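Local coordinates for protein nicotinate phosphoribosyltransferase (Vibrio cholerae, PDB 4HL7) that probably catalyses the ATP-dependent joining of nicotinate to 5-phosphoribosyl 1-diphosphate, giving nicotinate mononucleotide for NAD biosynthesis, at residues 181-186 with 352-357; 194-199 with 219-224; 291-296 with 321-326; 301-306 with 337-342. One frame throughout, in Å; residues are numbered along the deposited sequence.

Contact 1: 181-186 with 352-357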
# COMPACT_ATOMS: atom_id res chain seq x y z
N LEU A 181 9.51 9.14 -9.73
CA LEU A 181 8.74 7.89 -9.72
C LEU A 181 9.13 7.10 -8.46
O LEU A 181 10.33 6.93 -8.16
CB LEU A 181 9.08 7.07 -11.00
CG LEU A 181 8.34 5.75 -11.21
CD1 LEU A 181 6.82 5.98 -11.17
CD2 LEU A 181 8.68 5.13 -12.56
N THR A 182 8.14 6.68 -7.68
CA THR A 182 8.41 5.76 -6.57
C THR A 182 7.73 4.44 -6.91
O THR A 182 6.49 4.38 -7.10
CB THR A 182 7.85 6.29 -5.26
OG1 THR A 182 8.47 7.56 -4.95
CG2 THR A 182 8.21 5.32 -4.13
N GLU A 183 8.50 3.38 -7.05
CA GLU A 183 7.87 2.13 -7.45
C GLU A 183 7.14 1.50 -6.26
O GLU A 183 7.70 1.39 -5.20
CB GLU A 183 8.95 1.20 -8.01
CG GLU A 183 8.38 -0.04 -8.66
CD GLU A 183 8.05 -1.18 -7.65
OE1 GLU A 183 8.64 -1.25 -6.53
OE2 GLU A 183 7.18 -2.01 -7.98
N MSE A 184 5.89 1.07 -6.44
CA MSE A 184 5.07 0.60 -5.32
C MSE A 184 4.23 -0.54 -5.82
O MSE A 184 3.10 -0.70 -5.40
CB MSE A 184 4.14 1.69 -4.71
CG MSE A 184 4.89 2.77 -3.99
SE MSE A 184 3.44 3.95 -3.23
CE MSE A 184 4.78 5.11 -2.54
N GLY A 185 4.76 -1.33 -6.72
CA GLY A 185 3.95 -2.41 -7.28
C GLY A 185 4.17 -3.80 -6.74
O GLY A 185 3.93 -4.77 -7.44
N THR A 186 4.63 -3.92 -5.52
CA THR A 186 4.80 -5.26 -4.97
C THR A 186 3.45 -6.04 -4.78
O THR A 186 3.33 -7.23 -5.13
CB THR A 186 5.50 -5.13 -3.59
OG1 THR A 186 6.83 -4.61 -3.76
CG2 THR A 186 5.55 -6.51 -2.84
N PHE A 352 0.33 -0.21 -12.78
CA PHE A 352 0.72 0.28 -14.12
C PHE A 352 2.15 -0.12 -14.40
O PHE A 352 2.51 -0.33 -15.57
CB PHE A 352 0.56 1.78 -14.17
CG PHE A 352 1.10 2.43 -15.41
CD1 PHE A 352 2.36 2.99 -15.42
CD2 PHE A 352 0.30 2.54 -16.57
CE1 PHE A 352 2.85 3.64 -16.54
CE2 PHE A 352 0.80 3.20 -17.70
CZ PHE A 352 2.07 3.76 -17.67
N LEU A 353 2.97 -0.26 -13.36
CA LEU A 353 4.36 -0.71 -13.54
C LEU A 353 4.52 -2.24 -13.60
O LEU A 353 5.15 -2.75 -14.54
CB LEU A 353 5.34 -0.13 -12.47
CG LEU A 353 5.58 1.40 -12.53
CD1 LEU A 353 6.45 1.84 -11.36
CD2 LEU A 353 6.20 1.78 -13.89
N THR A 354 4.00 -2.94 -12.57
CA THR A 354 4.33 -4.38 -12.34
C THR A 354 3.27 -5.36 -12.76
O THR A 354 3.44 -6.60 -12.61
CB THR A 354 4.66 -4.62 -10.84
OG1 THR A 354 3.51 -4.35 -10.04
CG2 THR A 354 5.86 -3.79 -10.39
N ASN A 355 2.17 -4.87 -13.34
CA ASN A 355 1.13 -5.79 -13.80
C ASN A 355 0.32 -5.20 -14.95
O ASN A 355 -0.90 -5.05 -14.86
CB ASN A 355 0.21 -6.13 -12.62
CG ASN A 355 -0.49 -7.47 -12.81
OD1 ASN A 355 -0.55 -8.01 -13.90
ND2 ASN A 355 -1.01 -8.01 -11.74
N ASP A 356 1.01 -4.92 -16.04
CA ASP A 356 0.38 -4.30 -17.19
C ASP A 356 0.86 -5.05 -18.43
O ASP A 356 2.06 -5.06 -18.75
CB ASP A 356 0.76 -2.81 -17.27
CG ASP A 356 0.09 -2.11 -18.49
OD1 ASP A 356 0.28 -0.88 -18.71
OD2 ASP A 356 -0.66 -2.82 -19.20
N LEU A 357 -0.07 -5.70 -19.13
CA LEU A 357 0.27 -6.46 -20.36
C LEU A 357 -0.40 -5.80 -21.56
O LEU A 357 -0.53 -6.40 -22.64
CB LEU A 357 -0.21 -7.94 -20.26
CG LEU A 357 0.46 -8.72 -19.12
CD1 LEU A 357 0.01 -10.18 -19.15
CD2 LEU A 357 1.95 -8.62 -19.32
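Leu353, in the last turn of the short helix 351-354, meets Leu181 and Glu183 of strand 181-183 with a single methyl. Its CD1 lies 4.2 Å from Leu181 CD2, the two leucines reaching toward each other tip to tip, and 3.8 Å from Glu183 CG, so the methylene part of the glutamate is used as an apolar surface. Phe329 of helix 329-339 touches both leucines.

Thr354 follows with both branches engaged. Its OG1 sits between the backbone N and the carbonyl carbon (chi1 63°) and donates to Gly185 O at 2.7 Å, in the carbonyl plane and on a lone pair. Its CG2 rests 3.3 Å from Glu183 OE2. The chains come close here: Thr354 OG1 is 3.4 Å from Gly185 CA, and the CA atoms of Gly185 and Thr354 are 5.4 Å apart.

The Glu183 chain bends at chi2 (-83°), and OE2 receives Gly185 N at 2.8 Å from well above the carboxylate plane. Gln195 also bonds OE2 and Thr213 bonds OE1, so this buried carboxylate has partners on both oxygens. After Thr354 the chain leaves the helix at Asn355, whose side chain bonds Tyr368 and Arg188.

Strand 181-183 pairs with strands 210-213 and 344-349 in the parallel sheet; the contact joins it and the loop after it to the short helix following strand 344-349, at the C-terminal strand ends, where alpha/beta-barrel enzymes usually carry their active site.

Contact 2: 194-199 with 219-224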
# COMPACT_ATOMS: atom_id res chain seq x y z
N VAL A 194 8.65 -10.62 -12.76
CA VAL A 194 8.28 -9.46 -13.54
C VAL A 194 8.59 -8.17 -12.81
O VAL A 194 9.13 -7.23 -13.42
CB VAL A 194 6.79 -9.44 -13.96
CG1 VAL A 194 6.41 -8.05 -14.48
CG2 VAL A 194 6.55 -10.52 -15.00
N GLN A 195 8.31 -8.10 -11.50
CA GLN A 195 8.68 -6.89 -10.75
C GLN A 195 10.18 -6.70 -10.79
O GLN A 195 10.67 -5.56 -10.87
CB GLN A 195 8.25 -6.96 -9.28
CG GLN A 195 8.52 -5.64 -8.50
CD GLN A 195 8.03 -5.69 -7.07
OE1 GLN A 195 7.80 -6.77 -6.53
NE2 GLN A 195 7.86 -4.52 -6.45
N ARG A 196 10.91 -7.80 -10.59
CA ARG A 196 12.38 -7.74 -10.59
C ARG A 196 12.89 -7.09 -11.90
O ARG A 196 13.67 -6.13 -11.86
CB ARG A 196 13.00 -9.12 -10.36
CG ARG A 196 14.54 -9.09 -10.21
CD ARG A 196 15.20 -9.43 -11.54
NE ARG A 196 16.58 -8.94 -11.57
CZ ARG A 196 17.21 -8.54 -12.68
NH1 ARG A 196 18.46 -8.11 -12.61
NH2 ARG A 196 16.59 -8.56 -13.86
N ASP A 197 12.41 -7.58 -13.03
CA ASP A 197 12.85 -7.08 -14.35
C ASP A 197 12.41 -5.63 -14.58
O ASP A 197 13.10 -4.86 -15.25
CB ASP A 197 12.24 -7.92 -15.44
CG ASP A 197 12.89 -9.29 -15.56
OD1 ASP A 197 13.96 -9.50 -14.98
OD2 ASP A 197 12.26 -10.18 -16.18
N VAL A 198 11.20 -5.31 -14.12
CA VAL A 198 10.68 -3.97 -14.22
C VAL A 198 11.55 -2.97 -13.48
O VAL A 198 11.92 -1.92 -14.04
CB VAL A 198 9.19 -3.89 -13.77
CG1 VAL A 198 8.79 -2.44 -13.47
CG2 VAL A 198 8.32 -4.57 -14.84
N LEU A 199 11.95 -3.32 -12.27
CA LEU A 199 12.81 -2.44 -11.52
C LEU A 199 14.21 -2.32 -12.19
O LEU A 199 14.76 -1.23 -12.29
CB LEU A 199 12.91 -2.89 -10.02
CG LEU A 199 11.68 -2.49 -9.18
CD1 LEU A 199 11.72 -3.22 -7.85
CD2 LEU A 199 11.79 -1.01 -8.91
N ALA A 219 15.01 -2.94 -3.10
CA ALA A 219 15.86 -1.77 -2.72
C ALA A 219 17.29 -2.27 -2.48
O ALA A 219 18.25 -1.71 -3.02
CB ALA A 219 15.31 -1.03 -1.50
N ARG A 220 17.42 -3.35 -1.73
CA ARG A 220 18.72 -4.02 -1.60
C ARG A 220 19.33 -4.45 -2.90
O ARG A 220 20.49 -4.12 -3.16
CB ARG A 220 18.67 -5.20 -0.61
CG ARG A 220 20.03 -5.91 -0.40
CD ARG A 220 19.95 -7.00 0.69
NE ARG A 220 18.88 -7.97 0.43
CZ ARG A 220 18.43 -8.87 1.30
NH1 ARG A 220 18.98 -8.96 2.52
NH2 ARG A 220 17.44 -9.69 0.95
N GLU A 221 18.60 -5.24 -3.68
CA GLU A 221 19.15 -5.86 -4.86
C GLU A 221 19.70 -4.82 -5.82
O GLU A 221 20.76 -5.02 -6.49
CB GLU A 221 18.09 -6.69 -5.56
CG GLU A 221 18.53 -7.15 -6.93
CD GLU A 221 17.77 -8.36 -7.45
OE1 GLU A 221 16.87 -8.85 -6.75
OE2 GLU A 221 18.08 -8.82 -8.56
N PHE A 222 19.00 -3.69 -5.91
CA PHE A 222 19.35 -2.69 -6.94
C PHE A 222 19.97 -1.42 -6.37
O PHE A 222 20.15 -0.45 -7.09
CB PHE A 222 18.08 -2.33 -7.76
CG PHE A 222 17.56 -3.46 -8.56
CD1 PHE A 222 18.29 -3.95 -9.64
CD2 PHE A 222 16.36 -4.08 -8.22
CE1 PHE A 222 17.85 -5.02 -10.39
CE2 PHE A 222 15.89 -5.14 -8.97
CZ PHE A 222 16.62 -5.61 -10.06
N ASP A 223 20.23 -1.39 -5.05
CA ASP A 223 20.80 -0.22 -4.38
C ASP A 223 19.95 1.00 -4.67
O ASP A 223 20.44 2.04 -5.16
CB ASP A 223 22.27 0.00 -4.81
CG ASP A 223 22.94 1.14 -4.02
OD1 ASP A 223 22.65 1.33 -2.80
OD2 ASP A 223 23.72 1.89 -4.62
N LEU A 224 18.65 0.84 -4.40
CA LEU A 224 17.71 1.93 -4.54
C LEU A 224 17.27 2.28 -3.16
O LEU A 224 17.33 1.44 -2.25
CB LEU A 224 16.49 1.49 -5.37
CG LEU A 224 16.85 1.18 -6.81
CD1 LEU A 224 15.66 0.53 -7.49
CD2 LEU A 224 17.23 2.47 -7.54
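Arg196 reaches from helix 192-205 to Glu221 and Phe222 at the end of helix 216-222. From CB the chain sets out with CG anti to the backbone N (chi1 -175°), and CG comes 3.9 Å from Glu221 OE2 and 4.1 Å from Phe222 CZ. The bend at chi2 (-98°) places CD 4.2 Å from the same carboxylate oxygen. NE then points its N-H almost straight at Glu221 OE2, but at 3.4 Å the bond is weak; the oxygen lies at the edge of the guanidinium, near its plane, and the pair forms a salt bridge. Phe222 CZ comes over one face of the guanidinium, 3.7 Å from NE, with the ring and guanidinium planes 49° apart. At the tip, NH1 approaches Phe222 CE1, while NH2 turns back to its own helix and bonds Asp197 OD1 at 3.0 Å, in the guanidinium plane. Arg196, Asp197 and Glu221 thus make a small salt-bridge network on the partly exposed side of the contact.

Helix 216-222 closes in a Schellman motif, with Asp223 at positive phi and Leu224 N bonded back to Ala219 O. The two helices follow strands 181-183 and 210-213, neighbours in the parallel sheet of the barrel-like domain.

Deeper in, Phe222 CE2 meets Leu199 CB at 3.9 Å and its CZ lies near Arg196 O. The CG of Glu221 sits over the centre of the phenyl ring. Beyond the ring, Leu199 CD2 approaches Leu224 CD1, and Thr213 of strand 210-213 touches both leucines.

Contact 3: 291-296 with 321-326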
# COMPACT_ATOMS: atom_id res chain seq x y z
N VAL A 291 2.68 14.61 2.56
CA VAL A 291 1.40 13.90 2.62
C VAL A 291 1.21 13.08 1.33
O VAL A 291 1.82 13.39 0.27
CB VAL A 291 0.20 14.88 2.78
CG1 VAL A 291 0.17 15.43 4.20
CG2 VAL A 291 0.28 16.06 1.74
N ARG A 292 0.30 12.12 1.38
CA ARG A 292 0.05 11.23 0.23
C ARG A 292 -1.39 11.39 -0.23
O ARG A 292 -2.32 11.40 0.60
CB ARG A 292 0.31 9.76 0.64
CG ARG A 292 0.10 8.75 -0.51
CD ARG A 292 0.47 7.31 -0.08
NE ARG A 292 -0.79 6.62 0.15
CZ ARG A 292 -1.16 5.94 1.24
NH1 ARG A 292 -2.40 5.47 1.32
NH2 ARG A 292 -0.30 5.67 2.22
N HIS A 293 -1.58 11.45 -1.55
CA HIS A 293 -2.92 11.52 -2.14
C HIS A 293 -3.35 10.16 -2.58
O HIS A 293 -2.62 9.50 -3.33
CB HIS A 293 -2.89 12.42 -3.37
CG HIS A 293 -4.17 12.44 -4.12
ND1 HIS A 293 -4.35 11.73 -5.25
CD2 HIS A 293 -5.41 12.98 -3.80
CE1 HIS A 293 -5.61 11.85 -5.66
NE2 HIS A 293 -6.27 12.61 -4.77
N ASP A 294 -4.54 9.72 -2.17
CA ASP A 294 -5.01 8.38 -2.57
C ASP A 294 -6.47 8.28 -3.01
O ASP A 294 -6.92 7.21 -3.35
CB ASP A 294 -4.80 7.40 -1.42
CG ASP A 294 -4.75 5.90 -1.89
OD1 ASP A 294 -5.43 5.04 -1.25
OD2 ASP A 294 -4.05 5.57 -2.91
N SER A 295 -7.23 9.37 -2.96
CA SER A 295 -8.62 9.29 -3.45
C SER A 295 -9.10 10.68 -3.83
O SER A 295 -8.60 11.69 -3.31
CB SER A 295 -9.54 8.72 -2.39
OG SER A 295 -9.55 9.54 -1.26
N GLY A 296 -10.06 10.75 -4.74
CA GLY A 296 -10.65 12.07 -5.09
C GLY A 296 -9.69 12.82 -5.99
O GLY A 296 -8.71 12.25 -6.52
N PHE A 321 4.58 15.86 -1.88
CA PHE A 321 3.29 15.18 -2.13
C PHE A 321 3.59 13.89 -2.86
O PHE A 321 4.26 13.92 -3.88
CB PHE A 321 2.47 15.98 -3.14
CG PHE A 321 1.84 17.22 -2.57
CD1 PHE A 321 1.80 17.44 -1.18
CD2 PHE A 321 1.22 18.16 -3.45
CE1 PHE A 321 1.17 18.57 -0.66
CE2 PHE A 321 0.60 19.31 -2.89
CZ PHE A 321 0.60 19.49 -1.54
N ILE A 322 3.13 12.76 -2.34
CA ILE A 322 3.19 11.48 -3.10
C ILE A 322 1.78 11.25 -3.61
O ILE A 322 0.83 11.15 -2.81
CB ILE A 322 3.59 10.27 -2.21
CG1 ILE A 322 4.94 10.58 -1.55
CG2 ILE A 322 3.62 8.98 -3.05
CD1 ILE A 322 5.83 9.37 -1.27
N PHE A 323 1.63 11.21 -4.93
CA PHE A 323 0.34 10.86 -5.58
C PHE A 323 0.36 9.35 -5.84
O PHE A 323 1.33 8.84 -6.37
CB PHE A 323 0.25 11.62 -6.91
CG PHE A 323 0.13 13.08 -6.73
CD1 PHE A 323 -1.11 13.65 -6.43
CD2 PHE A 323 1.26 13.90 -6.82
CE1 PHE A 323 -1.23 15.04 -6.24
CE2 PHE A 323 1.13 15.31 -6.64
CZ PHE A 323 -0.11 15.84 -6.33
N SER A 324 -0.68 8.64 -5.44
CA SER A 324 -0.70 7.16 -5.54
C SER A 324 -2.03 6.57 -6.00
O SER A 324 -2.21 5.34 -5.90
CB SER A 324 -0.32 6.55 -4.18
OG SER A 324 -1.35 6.80 -3.19
N ASP A 325 -2.93 7.39 -6.54
CA ASP A 325 -4.28 6.91 -6.88
C ASP A 325 -4.41 6.37 -8.29
O ASP A 325 -4.94 7.04 -9.19
CB ASP A 325 -5.36 7.99 -6.65
CG ASP A 325 -6.78 7.43 -6.74
OD1 ASP A 325 -6.95 6.20 -6.68
OD2 ASP A 325 -7.71 8.21 -6.92
N GLY A 326 -3.96 5.13 -8.49
CA GLY A 326 -4.13 4.42 -9.75
C GLY A 326 -3.55 5.17 -10.94
O GLY A 326 -4.18 5.28 -11.98
O HOH W 1 -2.80 10.28 -7.16
O HOH W 2 -6.21 4.63 -4.73
O HOH W 3 -7.41 10.50 -8.34
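Ser324 and His293 meet where two parallel strands end. Ser324 N bonds His293 O at 3.0 Å, and the serine OG stands 3.0 Å from both His293 O and Asp294 OD2, either of which could take its proton. Arg292 NE, from the same strand as His293, gives OG a weak bond. Upstream, His293 N donates to Ile322 O at 2.7 Å and Ile322 N to Val291 O, keeping the strands in register.

These bonds belong to a beta-alpha-beta unit, strand 290-293, helix 298-311 and strand 320-323, and the loops beyond the strands hold polar side chains at the C-terminal edge of the sheet. A bound sulfate lies about 5 Å from the Ser324 side chain.

On the face carrying Val291, His293, Phe321 and Phe323, Val291 CG2 packs 3.6 Å from Phe321 CD1, and His293 CB lies 3.7 Å from Phe323 CD1; all four touch Trp301 of helix 298-311. Waters tie in Asp325: one links its N to His293 ND1, and another donates to Asp325 OD2 and to Gly296 O.

Farther out, Arg292 stretches from the backbone before bending at chi3 (104°), and its NH2 bonds Thr229 OG1. Asp269 and the backbone of Asp390 hold Ser295 OG. His232, predicted to be phosphorylated in the reaction cycle but unmodified here, touches Arg292 and Asp294.

Contact 4: 301-306 with 337-342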
# COMPACT_ATOMS: atom_id res chain seq x y z
N TRP A 301 -7.05 18.42 -4.23
CA TRP A 301 -6.33 17.95 -3.02
C TRP A 301 -5.04 18.73 -2.84
O TRP A 301 -4.75 19.26 -1.74
CB TRP A 301 -6.00 16.46 -3.17
CG TRP A 301 -5.16 15.89 -2.03
CD1 TRP A 301 -5.60 15.37 -0.77
CD2 TRP A 301 -3.75 15.75 -2.05
NE1 TRP A 301 -4.49 14.96 -0.03
CE2 TRP A 301 -3.35 15.13 -0.78
CE3 TRP A 301 -2.76 16.03 -3.01
CZ2 TRP A 301 -2.04 14.87 -0.49
CZ3 TRP A 301 -1.44 15.76 -2.70
CH2 TRP A 301 -1.08 15.21 -1.45
N GLY A 302 -4.24 18.77 -3.89
CA GLY A 302 -2.89 19.36 -3.76
C GLY A 302 -3.07 20.85 -3.51
O GLY A 302 -2.31 21.45 -2.72
N ASP A 303 -4.06 21.47 -4.18
CA ASP A 303 -4.25 22.94 -4.00
C ASP A 303 -4.64 23.20 -2.55
O ASP A 303 -4.19 24.18 -1.93
CB ASP A 303 -5.34 23.50 -4.95
CG ASP A 303 -4.84 23.70 -6.34
OD1 ASP A 303 -3.62 23.78 -6.55
OD2 ASP A 303 -5.69 23.77 -7.26
N LYS A 304 -5.51 22.33 -2.00
CA LYS A 304 -5.95 22.50 -0.60
C LYS A 304 -4.79 22.33 0.38
O LYS A 304 -4.68 23.05 1.36
CB LYS A 304 -7.05 21.47 -0.25
CG LYS A 304 -8.42 21.88 -0.73
CD LYS A 304 -9.47 20.90 -0.24
CE LYS A 304 -10.78 21.24 -0.92
NZ LYS A 304 -11.91 20.56 -0.26
N MSE A 305 -3.94 21.35 0.13
CA MSE A 305 -2.77 21.09 1.00
C MSE A 305 -1.80 22.26 0.93
O MSE A 305 -1.29 22.68 1.93
CB MSE A 305 -2.04 19.83 0.55
CG MSE A 305 -2.84 18.56 0.87
SE MSE A 305 -3.09 18.30 2.83
CE MSE A 305 -1.41 19.08 3.52
N ILE A 306 -1.53 22.75 -0.27
CA ILE A 306 -0.68 23.95 -0.44
C ILE A 306 -1.26 25.12 0.35
O ILE A 306 -0.51 25.77 1.10
CB ILE A 306 -0.46 24.30 -1.92
CG1 ILE A 306 0.53 23.29 -2.54
CG2 ILE A 306 0.08 25.73 -2.09
CD1 ILE A 306 0.59 23.33 -4.05
N GLU A 337 3.03 19.26 -14.47
CA GLU A 337 2.84 20.62 -14.98
C GLU A 337 2.05 21.48 -13.99
O GLU A 337 2.32 22.69 -13.84
CB GLU A 337 2.15 20.57 -16.34
CG GLU A 337 3.15 20.04 -17.37
CD GLU A 337 2.58 19.74 -18.75
OE1 GLU A 337 3.33 19.97 -19.71
OE2 GLU A 337 1.40 19.27 -18.88
N TYR A 338 1.03 20.89 -13.38
CA TYR A 338 0.14 21.63 -12.53
C TYR A 338 0.86 22.07 -11.23
O TYR A 338 0.53 23.10 -10.68
CB TYR A 338 -1.06 20.80 -12.12
CG TYR A 338 -2.20 21.57 -11.48
CD1 TYR A 338 -3.14 22.26 -12.28
CD2 TYR A 338 -2.38 21.60 -10.10
CE1 TYR A 338 -4.20 22.97 -11.70
CE2 TYR A 338 -3.42 22.30 -9.51
CZ TYR A 338 -4.35 22.97 -10.30
OH TYR A 338 -5.39 23.61 -9.67
N PHE A 339 1.78 21.23 -10.75
CA PHE A 339 2.44 21.48 -9.43
C PHE A 339 3.88 22.00 -9.52
O PHE A 339 4.50 22.29 -8.50
CB PHE A 339 2.27 20.27 -8.46
CG PHE A 339 0.87 20.11 -7.98
CD1 PHE A 339 0.08 19.03 -8.40
CD2 PHE A 339 0.31 21.04 -7.13
CE1 PHE A 339 -1.25 18.89 -7.99
CE2 PHE A 339 -1.01 20.92 -6.65
CZ PHE A 339 -1.81 19.83 -7.08
N ALA A 340 4.36 22.19 -10.75
CA ALA A 340 5.73 22.66 -10.99
C ALA A 340 5.95 23.98 -10.26
O ALA A 340 5.09 24.87 -10.29
CB ALA A 340 6.00 22.82 -12.51
N GLY A 341 7.04 24.04 -9.51
CA GLY A 341 7.41 25.26 -8.76
C GLY A 341 6.67 25.49 -7.45
O GLY A 341 6.99 26.41 -6.72
N ARG A 342 5.68 24.65 -7.12
CA ARG A 342 4.83 24.94 -6.02
C ARG A 342 5.05 23.98 -4.82
O ARG A 342 4.68 24.32 -3.71
CB ARG A 342 3.34 24.87 -6.43
CG ARG A 342 2.99 25.80 -7.62
CD ARG A 342 1.60 25.39 -8.12
NE ARG A 342 0.62 25.76 -7.13
CZ ARG A 342 -0.63 25.27 -7.07
NH1 ARG A 342 -1.05 24.43 -7.98
NH2 ARG A 342 -1.47 25.66 -6.13
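Charge and hydroxyl groups meet at Asp303 of helix 298-311, which faces Arg342 and Tyr338. Arg342 approaches end-on and gives both NH1 and NH2 to a single oxygen, Asp303 OD1, with NH2 at 2.9 Å and NH1 at 3.0 Å. OD1 lies close to the guanidinium plane; NH1 meets it nearly along the C-O bond, whereas NH2 comes from above the carboxylate plane. The carboxylate and guanidinium planes are 46° apart. Tyr338 OH stands 2.4 Å from Asp303 OD2, so short that the exact geometry is doubtful, and the two side chains cross at about a right angle. Arg342 NH1 also makes a weak bond to Tyr338 O, in the last turn of helix 329-339, which the chain has just left.

The contact packs helix 298-311 against the C-terminal end of helix 329-339, the helices that follow strands 290-293 and 320-323 in the alpha/beta barrel-like domain; Ala340 to Arg342 form the turn leading to strand 344-349.

The apolar contacts centre on Phe339 and Ile306. Phe339 CZ comes 3.5 Å from Gly302 CA, the ring resting directly on the backbone of the helix. Ile306 CD1 touches the edge of the same ring at CD2, 3.8 Å away, and also lies over one face of the Arg342 guanidinium, toward its rim. Tyr338 CD2 sits over the centre of the Phe339 ring, and Phe299 meets the tyrosine ring edge-to-face.

In the fold
Contacts 1 and 3 reach the same parallel sheet, their centres about 15 Å apart, and touch through Met184 CE and Ile322 CG2. Bound sulfate, probably from the crystallisation liquor, lies about 6 Å from Gly185 and about 5 Å from the Ser324 side chain, consistent with a pocket between these strand ends. Contact 2, its centre about 11 Å from that of contact 1, backs it: Gln195 NE2 probably bonds Thr186 OG1 (2.9 Å). Contacts 3 and 4, centres about 12 Å apart, share the crossover through helix 298-311, with Phe321 CZ 3.4 Å from Met305 CB. Contacts 2 and 4, centres about 30 Å apart, do not touch, both flanking the sheet.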